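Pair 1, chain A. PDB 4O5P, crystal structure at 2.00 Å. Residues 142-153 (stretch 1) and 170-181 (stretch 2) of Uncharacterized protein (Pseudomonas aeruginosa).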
# COMPACT_ATOMS: atom_id res chain seq x y z
N GLY A 142 -4.78 -1.90 -8.76
CA GLY A 142 -5.33 -1.11 -7.67
C GLY A 142 -6.75 -0.68 -8.01
O GLY A 142 -7.68 -0.89 -7.22
N GLU A 143 -6.92 -0.07 -9.18
CA GLU A 143 -8.25 0.41 -9.58
C GLU A 143 -9.31 -0.70 -9.58
O GLU A 143 -10.43 -0.51 -9.12
CB GLU A 143 -8.20 1.10 -10.95
CG GLU A 143 -9.57 1.39 -11.55
CD GLU A 143 -9.50 2.05 -12.92
OE1 GLU A 143 -8.87 1.48 -13.83
OE2 GLU A 143 -10.09 3.14 -13.08
N ASN A 144 -8.94 -1.86 -10.12
CA ASN A 144 -9.86 -3.00 -10.17
C ASN A 144 -10.22 -3.50 -8.77
O ASN A 144 -11.34 -3.97 -8.55
CB ASN A 144 -9.25 -4.15 -10.97
CG ASN A 144 -9.10 -3.83 -12.44
OD1 ASN A 144 -9.77 -2.94 -12.97
ND2 ASN A 144 -8.22 -4.57 -13.10
N ARG A 145 -9.26 -3.43 -7.85
CA ARG A 145 -9.54 -3.80 -6.45
C ARG A 145 -10.51 -2.83 -5.75
O ARG A 145 -11.43 -3.25 -5.03
CB ARG A 145 -8.22 -3.94 -5.68
CG ARG A 145 -7.45 -5.19 -6.10
CD ARG A 145 -6.04 -5.24 -5.50
NE ARG A 145 -5.40 -6.53 -5.77
CZ ARG A 145 -5.02 -6.94 -6.98
NH1 ARG A 145 -5.22 -6.17 -8.05
NH2 ARG A 145 -4.43 -8.11 -7.12
N ILE A 146 -10.31 -1.53 -5.96
CA ILE A 146 -11.25 -0.52 -5.47
C ILE A 146 -12.66 -0.77 -6.02
O ILE A 146 -13.64 -0.80 -5.28
CB ILE A 146 -10.77 0.91 -5.85
CG1 ILE A 146 -9.42 1.20 -5.20
CG2 ILE A 146 -11.76 1.95 -5.37
CD1 ILE A 146 -8.64 2.27 -5.91
N ASN A 147 -12.75 -1.00 -7.33
CA ASN A 147 -14.06 -1.20 -7.94
C ASN A 147 -14.75 -2.50 -7.52
O ASN A 147 -15.98 -2.53 -7.34
CB ASN A 147 -13.97 -1.04 -9.47
CG ASN A 147 -13.79 0.42 -9.88
OD1 ASN A 147 -14.28 1.31 -9.20
ND2 ASN A 147 -13.06 0.66 -10.97
N TRP A 148 -13.97 -3.56 -7.34
CA TRP A 148 -14.45 -4.80 -6.74
C TRP A 148 -15.05 -4.48 -5.38
O TRP A 148 -16.15 -4.93 -5.05
CB TRP A 148 -13.27 -5.76 -6.53
CG TRP A 148 -13.67 -7.10 -5.97
CD1 TRP A 148 -14.13 -8.18 -6.68
CD2 TRP A 148 -13.64 -7.52 -4.60
NE1 TRP A 148 -14.39 -9.23 -5.83
CE2 TRP A 148 -14.10 -8.85 -4.55
CE3 TRP A 148 -13.28 -6.89 -3.40
CZ2 TRP A 148 -14.21 -9.56 -3.35
CZ3 TRP A 148 -13.39 -7.60 -2.21
CH2 TRP A 148 -13.85 -8.92 -2.20
N GLY A 149 -14.32 -3.68 -4.61
CA GLY A 149 -14.78 -3.24 -3.29
C GLY A 149 -16.14 -2.58 -3.37
O GLY A 149 -17.07 -2.97 -2.64
N LEU A 150 -16.28 -1.60 -4.27
CA LEU A 150 -17.58 -0.97 -4.50
C LEU A 150 -18.68 -2.00 -4.83
O LEU A 150 -19.76 -1.95 -4.23
CB LEU A 150 -17.48 0.12 -5.57
CG LEU A 150 -16.68 1.35 -5.13
CD1 LEU A 150 -16.36 2.27 -6.29
CD2 LEU A 150 -17.46 2.11 -4.04
N VAL A 151 -18.39 -2.94 -5.72
CA VAL A 151 -19.34 -3.99 -6.09
C VAL A 151 -19.80 -4.81 -4.89
O VAL A 151 -20.98 -5.16 -4.79
CB VAL A 151 -18.78 -4.92 -7.19
CG1 VAL A 151 -19.74 -6.07 -7.50
CG2 VAL A 151 -18.48 -4.12 -8.45
N GLN A 152 -18.88 -5.10 -3.97
CA GLN A 152 -19.23 -5.92 -2.80
C GLN A 152 -20.34 -5.33 -1.94
O GLN A 152 -21.07 -6.08 -1.27
CB GLN A 152 -18.00 -6.19 -1.94
CG GLN A 152 -16.92 -6.94 -2.67
CD GLN A 152 -17.48 -8.04 -3.54
OE1 GLN A 152 -17.97 -9.05 -3.04
NE2 GLN A 152 -17.43 -7.85 -4.84
N LEU A 153 -20.47 -4.01 -1.97
CA LEU A 153 -21.52 -3.30 -1.26
C LEU A 153 -22.87 -3.62 -1.92
O LEU A 153 -23.90 -3.85 -1.25
CB LEU A 153 -21.27 -1.80 -1.33
CG LEU A 153 -20.01 -1.19 -0.69
CD1 LEU A 153 -20.15 0.33 -0.69
CD2 LEU A 153 -19.77 -1.70 0.72
N ASP A 170 -20.83 -11.66 -13.19
CA ASP A 170 -21.32 -10.29 -13.13
C ASP A 170 -20.41 -9.34 -12.35
O ASP A 170 -20.26 -8.19 -12.75
CB ASP A 170 -22.75 -10.24 -12.59
CG ASP A 170 -23.78 -10.43 -13.68
OD1 ASP A 170 -23.87 -11.55 -14.22
OD2 ASP A 170 -24.48 -9.45 -14.02
N VAL A 171 -19.83 -9.81 -11.25
CA VAL A 171 -18.82 -9.01 -10.55
C VAL A 171 -17.72 -8.66 -11.55
O VAL A 171 -17.42 -7.48 -11.77
CB VAL A 171 -18.23 -9.76 -9.33
CG1 VAL A 171 -17.00 -9.04 -8.81
CG2 VAL A 171 -19.25 -9.89 -8.21
N GLN A 172 -17.15 -9.69 -12.19
CA GLN A 172 -16.12 -9.51 -13.21
C GLN A 172 -16.49 -8.47 -14.26
O GLN A 172 -15.69 -7.59 -14.60
CB GLN A 172 -15.84 -10.84 -13.91
CG GLN A 172 -15.02 -11.81 -13.09
CD GLN A 172 -14.90 -13.15 -13.76
OE1 GLN A 172 -15.64 -13.45 -14.69
NE2 GLN A 172 -13.95 -13.96 -13.30
N GLY A 173 -17.71 -8.57 -14.78
CA GLY A 173 -18.19 -7.62 -15.78
C GLY A 173 -18.34 -6.20 -15.26
O GLY A 173 -18.15 -5.23 -16.00
N LEU A 174 -18.71 -6.08 -13.99
CA LEU A 174 -18.93 -4.77 -13.41
C LEU A 174 -17.59 -4.08 -13.27
O LEU A 174 -17.42 -2.94 -13.71
CB LEU A 174 -19.61 -4.90 -12.04
CG LEU A 174 -21.09 -5.28 -12.09
CD1 LEU A 174 -21.52 -5.93 -10.80
CD2 LEU A 174 -21.96 -4.07 -12.37
N VAL A 175 -16.64 -4.81 -12.69
CA VAL A 175 -15.28 -4.30 -12.52
C VAL A 175 -14.70 -3.90 -13.88
O VAL A 175 -14.08 -2.86 -13.99
CB VAL A 175 -14.36 -5.34 -11.83
CG1 VAL A 175 -12.89 -4.89 -11.86
CG2 VAL A 175 -14.82 -5.58 -10.40
N GLU A 176 -14.93 -4.72 -14.91
CA GLU A 176 -14.45 -4.37 -16.26
C GLU A 176 -15.10 -3.10 -16.82
O GLU A 176 -14.42 -2.28 -17.45
CB GLU A 176 -14.71 -5.52 -17.23
CG GLU A 176 -13.78 -6.71 -17.06
CD GLU A 176 -14.01 -7.74 -18.15
OE1 GLU A 176 -15.18 -7.89 -18.58
OE2 GLU A 176 -13.04 -8.38 -18.58
N GLU A 177 -16.41 -2.97 -16.63
CA GLU A 177 -17.17 -1.80 -17.07
C GLU A 177 -16.77 -0.51 -16.36
O GLU A 177 -16.86 0.57 -16.95
CB GLU A 177 -18.68 -2.01 -16.85
CG GLU A 177 -19.32 -3.04 -17.78
CD GLU A 177 -20.78 -3.31 -17.44
OE1 GLU A 177 -21.46 -2.38 -16.93
OE2 GLU A 177 -21.25 -4.44 -17.68
N MSE A 178 -16.34 -0.61 -15.10
CA MSE A 178 -15.95 0.57 -14.32
C MSE A 178 -14.49 1.02 -14.60
O MSE A 178 -14.12 2.14 -14.27
CB MSE A 178 -16.15 0.32 -12.81
CG MSE A 178 -17.59 -0.03 -12.39
SE MSE A 178 -17.72 -1.18 -10.80
CE MSE A 178 -17.57 0.20 -9.43
N SER A 179 -13.69 0.15 -15.22
CA SER A 179 -12.26 0.46 -15.48
C SER A 179 -12.08 1.67 -16.39
O SER A 179 -12.97 2.01 -17.19
CB SER A 179 -11.56 -0.75 -16.12
OG SER A 179 -10.17 -0.51 -16.33
N THR A 180 -10.92 2.31 -16.28
CA THR A 180 -10.59 3.40 -17.19
C THR A 180 -9.74 2.93 -18.37
O THR A 180 -9.39 3.73 -19.24
CB THR A 180 -9.94 4.59 -16.47
OG1 THR A 180 -8.95 4.12 -15.54
CG2 THR A 180 -10.99 5.36 -15.71
N ASN A 181 -9.43 1.63 -18.40
CA ASN A 181 -8.71 1.01 -19.53
C ASN A 181 -7.45 1.74 -20.02
O ASN A 181 -7.29 1.93 -21.23
CB ASN A 181 -9.64 0.85 -20.73
CG ASN A 181 -10.92 0.14 -20.38
OD1 ASN A 181 -12.01 0.66 -20.60
ND2 ASN A 181 -10.80 -1.06 -19.83
O HOH W 1 -12.80 3.24 -12.11
O HOH W 2 -11.99 -1.34 -12.74

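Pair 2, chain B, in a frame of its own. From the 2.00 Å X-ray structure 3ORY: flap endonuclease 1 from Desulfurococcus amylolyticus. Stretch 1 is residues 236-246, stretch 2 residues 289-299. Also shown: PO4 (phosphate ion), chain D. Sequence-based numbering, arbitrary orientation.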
# COMPACT_ATOMS: atom_id res chain seq x y z
N THR B 236 4.55 9.33 -22.20
CA THR B 236 3.21 9.84 -21.99
C THR B 236 2.54 9.05 -20.87
O THR B 236 3.04 7.99 -20.47
CB THR B 236 2.35 9.69 -23.26
OG1 THR B 236 2.22 8.30 -23.55
CG2 THR B 236 3.00 10.43 -24.46
N LEU B 237 1.41 9.55 -20.38
CA LEU B 237 0.62 8.81 -19.40
C LEU B 237 0.17 7.46 -19.98
O LEU B 237 0.20 6.44 -19.29
CB LEU B 237 -0.59 9.63 -18.91
CG LEU B 237 -1.55 8.93 -17.93
CD1 LEU B 237 -0.86 8.44 -16.65
CD2 LEU B 237 -2.75 9.81 -17.58
N GLU B 238 -0.25 7.45 -21.25
CA GLU B 238 -0.62 6.17 -21.90
C GLU B 238 0.55 5.18 -21.88
O GLU B 238 0.34 3.99 -21.61
CB GLU B 238 -1.16 6.38 -23.32
CG GLU B 238 -2.59 6.92 -23.34
CD GLU B 238 -3.21 6.93 -24.73
OE1 GLU B 238 -2.76 6.15 -25.60
OE2 GLU B 238 -4.16 7.70 -24.93
N ASN B 239 1.76 5.66 -22.17
CA ASN B 239 2.97 4.84 -22.06
C ASN B 239 3.13 4.27 -20.65
O ASN B 239 3.43 3.08 -20.49
CB ASN B 239 4.24 5.64 -22.37
CG ASN B 239 4.36 6.09 -23.83
OD1 ASN B 239 3.69 5.60 -24.76
ND2 ASN B 239 5.24 7.06 -24.03
N LEU B 240 2.93 5.11 -19.62
CA LEU B 240 3.05 4.65 -18.23
C LEU B 240 2.03 3.56 -17.90
O LEU B 240 2.36 2.54 -17.27
CB LEU B 240 2.88 5.82 -17.24
CG LEU B 240 3.13 5.48 -15.76
CD1 LEU B 240 4.61 5.13 -15.52
CD2 LEU B 240 2.69 6.58 -14.82
N ILE B 241 0.79 3.79 -18.31
CA ILE B 241 -0.26 2.79 -18.14
C ILE B 241 0.14 1.48 -18.84
O ILE B 241 -0.00 0.39 -18.29
CB ILE B 241 -1.62 3.31 -18.65
CG1 ILE B 241 -2.13 4.41 -17.72
CG2 ILE B 241 -2.64 2.16 -18.76
CD1 ILE B 241 -3.34 5.21 -18.27
N ASP B 242 0.68 1.59 -20.06
CA ASP B 242 1.08 0.41 -20.81
C ASP B 242 2.18 -0.37 -20.09
O ASP B 242 2.19 -1.60 -20.11
CB ASP B 242 1.50 0.78 -22.24
CG ASP B 242 0.30 0.89 -23.19
OD1 ASP B 242 -0.84 0.60 -22.78
OD2 ASP B 242 0.49 1.27 -24.36
N ILE B 243 3.10 0.34 -19.44
CA ILE B 243 4.12 -0.31 -18.62
C ILE B 243 3.44 -1.17 -17.55
O ILE B 243 3.80 -2.35 -17.37
CB ILE B 243 5.13 0.68 -18.00
CG1 ILE B 243 5.99 1.32 -19.09
CG2 ILE B 243 6.04 -0.04 -17.00
CD1 ILE B 243 6.76 2.56 -18.62
N GLY B 244 2.43 -0.60 -16.90
CA GLY B 244 1.68 -1.34 -15.87
C GLY B 244 1.00 -2.59 -16.40
O GLY B 244 0.98 -3.63 -15.73
N ILE B 245 0.42 -2.47 -17.60
CA ILE B 245 -0.27 -3.59 -18.25
C ILE B 245 0.71 -4.72 -18.57
O ILE B 245 0.38 -5.91 -18.42
CB ILE B 245 -1.04 -3.11 -19.52
CG1 ILE B 245 -2.22 -2.21 -19.11
CG2 ILE B 245 -1.52 -4.29 -20.35
CD1 ILE B 245 -2.90 -1.44 -20.26
N LEU B 246 1.92 -4.37 -19.00
CA LEU B 246 2.95 -5.38 -19.27
C LEU B 246 3.35 -6.11 -18.00
O LEU B 246 3.65 -7.31 -18.03
CB LEU B 246 4.17 -4.75 -19.95
CG LEU B 246 3.95 -4.27 -21.38
CD1 LEU B 246 5.26 -3.72 -21.95
CD2 LEU B 246 3.44 -5.41 -22.24
N ASP B 289 -7.25 -7.82 -23.64
CA ASP B 289 -7.66 -6.63 -24.39
C ASP B 289 -6.91 -5.42 -23.83
O ASP B 289 -7.46 -4.66 -23.03
CB ASP B 289 -9.18 -6.43 -24.32
CG ASP B 289 -9.69 -5.38 -25.29
OD1 ASP B 289 -8.91 -4.55 -25.81
OD2 ASP B 289 -10.91 -5.37 -25.54
N VAL B 290 -5.66 -5.25 -24.26
CA VAL B 290 -4.78 -4.25 -23.65
C VAL B 290 -5.24 -2.82 -23.91
O VAL B 290 -4.99 -1.95 -23.09
CB VAL B 290 -3.29 -4.42 -24.08
CG1 VAL B 290 -2.76 -5.80 -23.64
CG2 VAL B 290 -3.11 -4.21 -25.59
N ILE B 291 -5.91 -2.58 -25.04
CA ILE B 291 -6.40 -1.24 -25.34
C ILE B 291 -7.56 -0.86 -24.41
O ILE B 291 -7.60 0.26 -23.88
CB ILE B 291 -6.81 -1.06 -26.84
CG1 ILE B 291 -5.58 -1.23 -27.75
CG2 ILE B 291 -7.43 0.33 -27.06
CD1 ILE B 291 -5.86 -1.17 -29.27
N ALA B 292 -8.48 -1.78 -24.20
CA ALA B 292 -9.59 -1.54 -23.28
C ALA B 292 -9.11 -1.30 -21.84
O ALA B 292 -9.65 -0.45 -21.13
CB ALA B 292 -10.60 -2.70 -23.33
N ILE B 293 -8.08 -2.05 -21.43
CA ILE B 293 -7.51 -1.88 -20.08
C ILE B 293 -6.88 -0.49 -19.95
O ILE B 293 -7.10 0.20 -18.96
CB ILE B 293 -6.48 -2.97 -19.73
CG1 ILE B 293 -7.14 -4.35 -19.72
CG2 ILE B 293 -5.87 -2.70 -18.36
CD1 ILE B 293 -6.14 -5.53 -19.66
N LYS B 294 -6.10 -0.09 -20.95
CA LYS B 294 -5.52 1.26 -20.97
C LYS B 294 -6.60 2.34 -20.87
O LYS B 294 -6.53 3.25 -20.02
CB LYS B 294 -4.70 1.47 -22.26
CG LYS B 294 -4.09 2.88 -22.37
CD LYS B 294 -3.26 3.07 -23.65
CE LYS B 294 -4.16 3.18 -24.89
NZ LYS B 294 -3.38 3.44 -26.16
N LYS B 295 -7.62 2.25 -21.73
CA LYS B 295 -8.71 3.24 -21.72
C LYS B 295 -9.45 3.27 -20.39
O LYS B 295 -9.94 4.34 -19.97
CB LYS B 295 -9.69 3.02 -22.88
CG LYS B 295 -9.06 3.25 -24.26
CD LYS B 295 -10.10 3.09 -25.37
CE LYS B 295 -9.50 3.36 -26.76
NZ LYS B 295 -8.82 4.68 -26.81
N TYR B 296 -9.56 2.12 -19.73
CA TYR B 296 -10.15 2.08 -18.40
C TYR B 296 -9.28 2.84 -17.39
O TYR B 296 -9.78 3.67 -16.63
CB TYR B 296 -10.42 0.64 -17.90
CG TYR B 296 -10.97 0.70 -16.50
CD1 TYR B 296 -12.31 1.02 -16.29
CD2 TYR B 296 -10.14 0.52 -15.39
CE1 TYR B 296 -12.82 1.11 -15.00
CE2 TYR B 296 -10.64 0.63 -14.10
CZ TYR B 296 -11.99 0.92 -13.91
OH TYR B 296 -12.51 1.05 -12.64
N PHE B 297 -7.98 2.56 -17.39
CA PHE B 297 -7.05 3.30 -16.51
C PHE B 297 -7.14 4.81 -16.72
O PHE B 297 -7.03 5.58 -15.77
CB PHE B 297 -5.61 2.80 -16.67
CG PHE B 297 -5.26 1.65 -15.74
CD1 PHE B 297 -4.48 1.87 -14.61
CD2 PHE B 297 -5.73 0.37 -15.98
CE1 PHE B 297 -4.16 0.83 -13.73
CE2 PHE B 297 -5.41 -0.70 -15.11
CZ PHE B 297 -4.62 -0.46 -13.98
N LEU B 298 -7.36 5.23 -17.96
CA LEU B 298 -7.54 6.66 -18.27
C LEU B 298 -8.83 7.22 -17.70
O LEU B 298 -8.87 8.38 -17.34
CB LEU B 298 -7.49 6.92 -19.79
CG LEU B 298 -6.13 6.77 -20.49
CD1 LEU B 298 -6.32 6.81 -22.01
CD2 LEU B 298 -5.17 7.87 -20.03
N GLN B 299 -9.89 6.41 -17.65
CA GLN B 299 -11.18 6.88 -17.13
C GLN B 299 -11.80 5.81 -16.23
O GLN B 299 -12.78 5.17 -16.63
CB GLN B 299 -12.14 7.22 -18.27
CG GLN B 299 -11.61 8.29 -19.19
CD GLN B 299 -12.70 8.96 -19.97
OE1 GLN B 299 -13.37 9.87 -19.47
NE2 GLN B 299 -12.90 8.52 -21.22
P PO4 D . -1.48 0.53 -27.20
O1 PO4 D . -1.86 -0.82 -26.64
O2 PO4 D . -2.63 1.09 -27.98
O3 PO4 D . -1.15 1.48 -26.09
O4 PO4 D . -0.27 0.31 -28.08

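What geometry do the two pairs share? In each, two helices cross steeply, with N-to-C directions 126° apart in pair 1 and 123° in pair 2, and with axes approaching to 9.1 Å and 9.7 Å. Fourteen central residues superpose with an RMSD of 0.4 Å. The backbones come nearest at matching places: Asn A147 CA lies 5.7 Å from Val A175 CA, and Ile B241 CA lies 6.2 Å from Lys B294 CA.

Where do both pairs use a branched aliphatic side chain pointing at the other helix? Val A151 matches Ile B245, and both point toward the opposing helix. Val A151 is a knob among Val A171, Leu A174, Val A175 and Met A178, a selenomethionine; its CG1 is 3.8 Å from Leu A174 CD1 and its CG2 is 3.8 Å from Met A178 SE. Ile B245 meets Val B290 and Ile B293, which match Val A171 and Leu A174, with CG2 3.8 Å from Val B290 CG1 and CD1 3.7 Å from Ile B293 CG2; its CD1 also lies 3.5 Å from Lys B294 N.

How can a valine and a lysine fill the same hole? Val A175 and Lys B294 coincide, and each is a knob among four matching residues of the first helix. Val A175 fits as a compact branched side chain, its CG2 3.8 Å from Trp A148 CA. Lys B294 uses its methylene chain for packing, with CG 4.0 Å from Ile B241 CG2 and CD 3.6 Å from Asp B242 OD1. Its charged end pairs with one wall of the hole, NZ forming a salt bridge with Glu B238 OE1 at 2.8 Å, and also donates a hydrogen bond to phosphate O2 at 3.1 Å. At the position of Asp B242, pair 1 instead has Trp A148, whose CD1 packs 3.7 Å from Val A171 CG1.

What happens where the second helix nears its C-terminal end? Pair 2 closes this side with hydrocarbon: Ile B241 CD1 touches Phe B297 CB and Leu B298 CD2, both at 3.7 Å, and Leu B237 CD2 lies 4.0 Å from Leu B298 CD2. Pair 1 places Asn A147 and Glu A143 at the positions of Ile B241 and Leu B237; waters bind Asn A147 ND2 and Glu A143 OE2, but Asn A147 OD1, 3.5 Å from Met A178 CE, is buried without a partner. Water 1 accepts from Asn A147 ND2 at 2.8 Å and donates to Glu A143 OE2 at 2.9 Å and Met A178 O at 2.8 Å; a second water links Asn A144, Asn A147 and Val A175. Glu A143 OE2 also accepts directly from Thr A180 OG1 at 2.9 Å, while its OE1 takes a weak bond from Ser A179 OG at 3.4 Å.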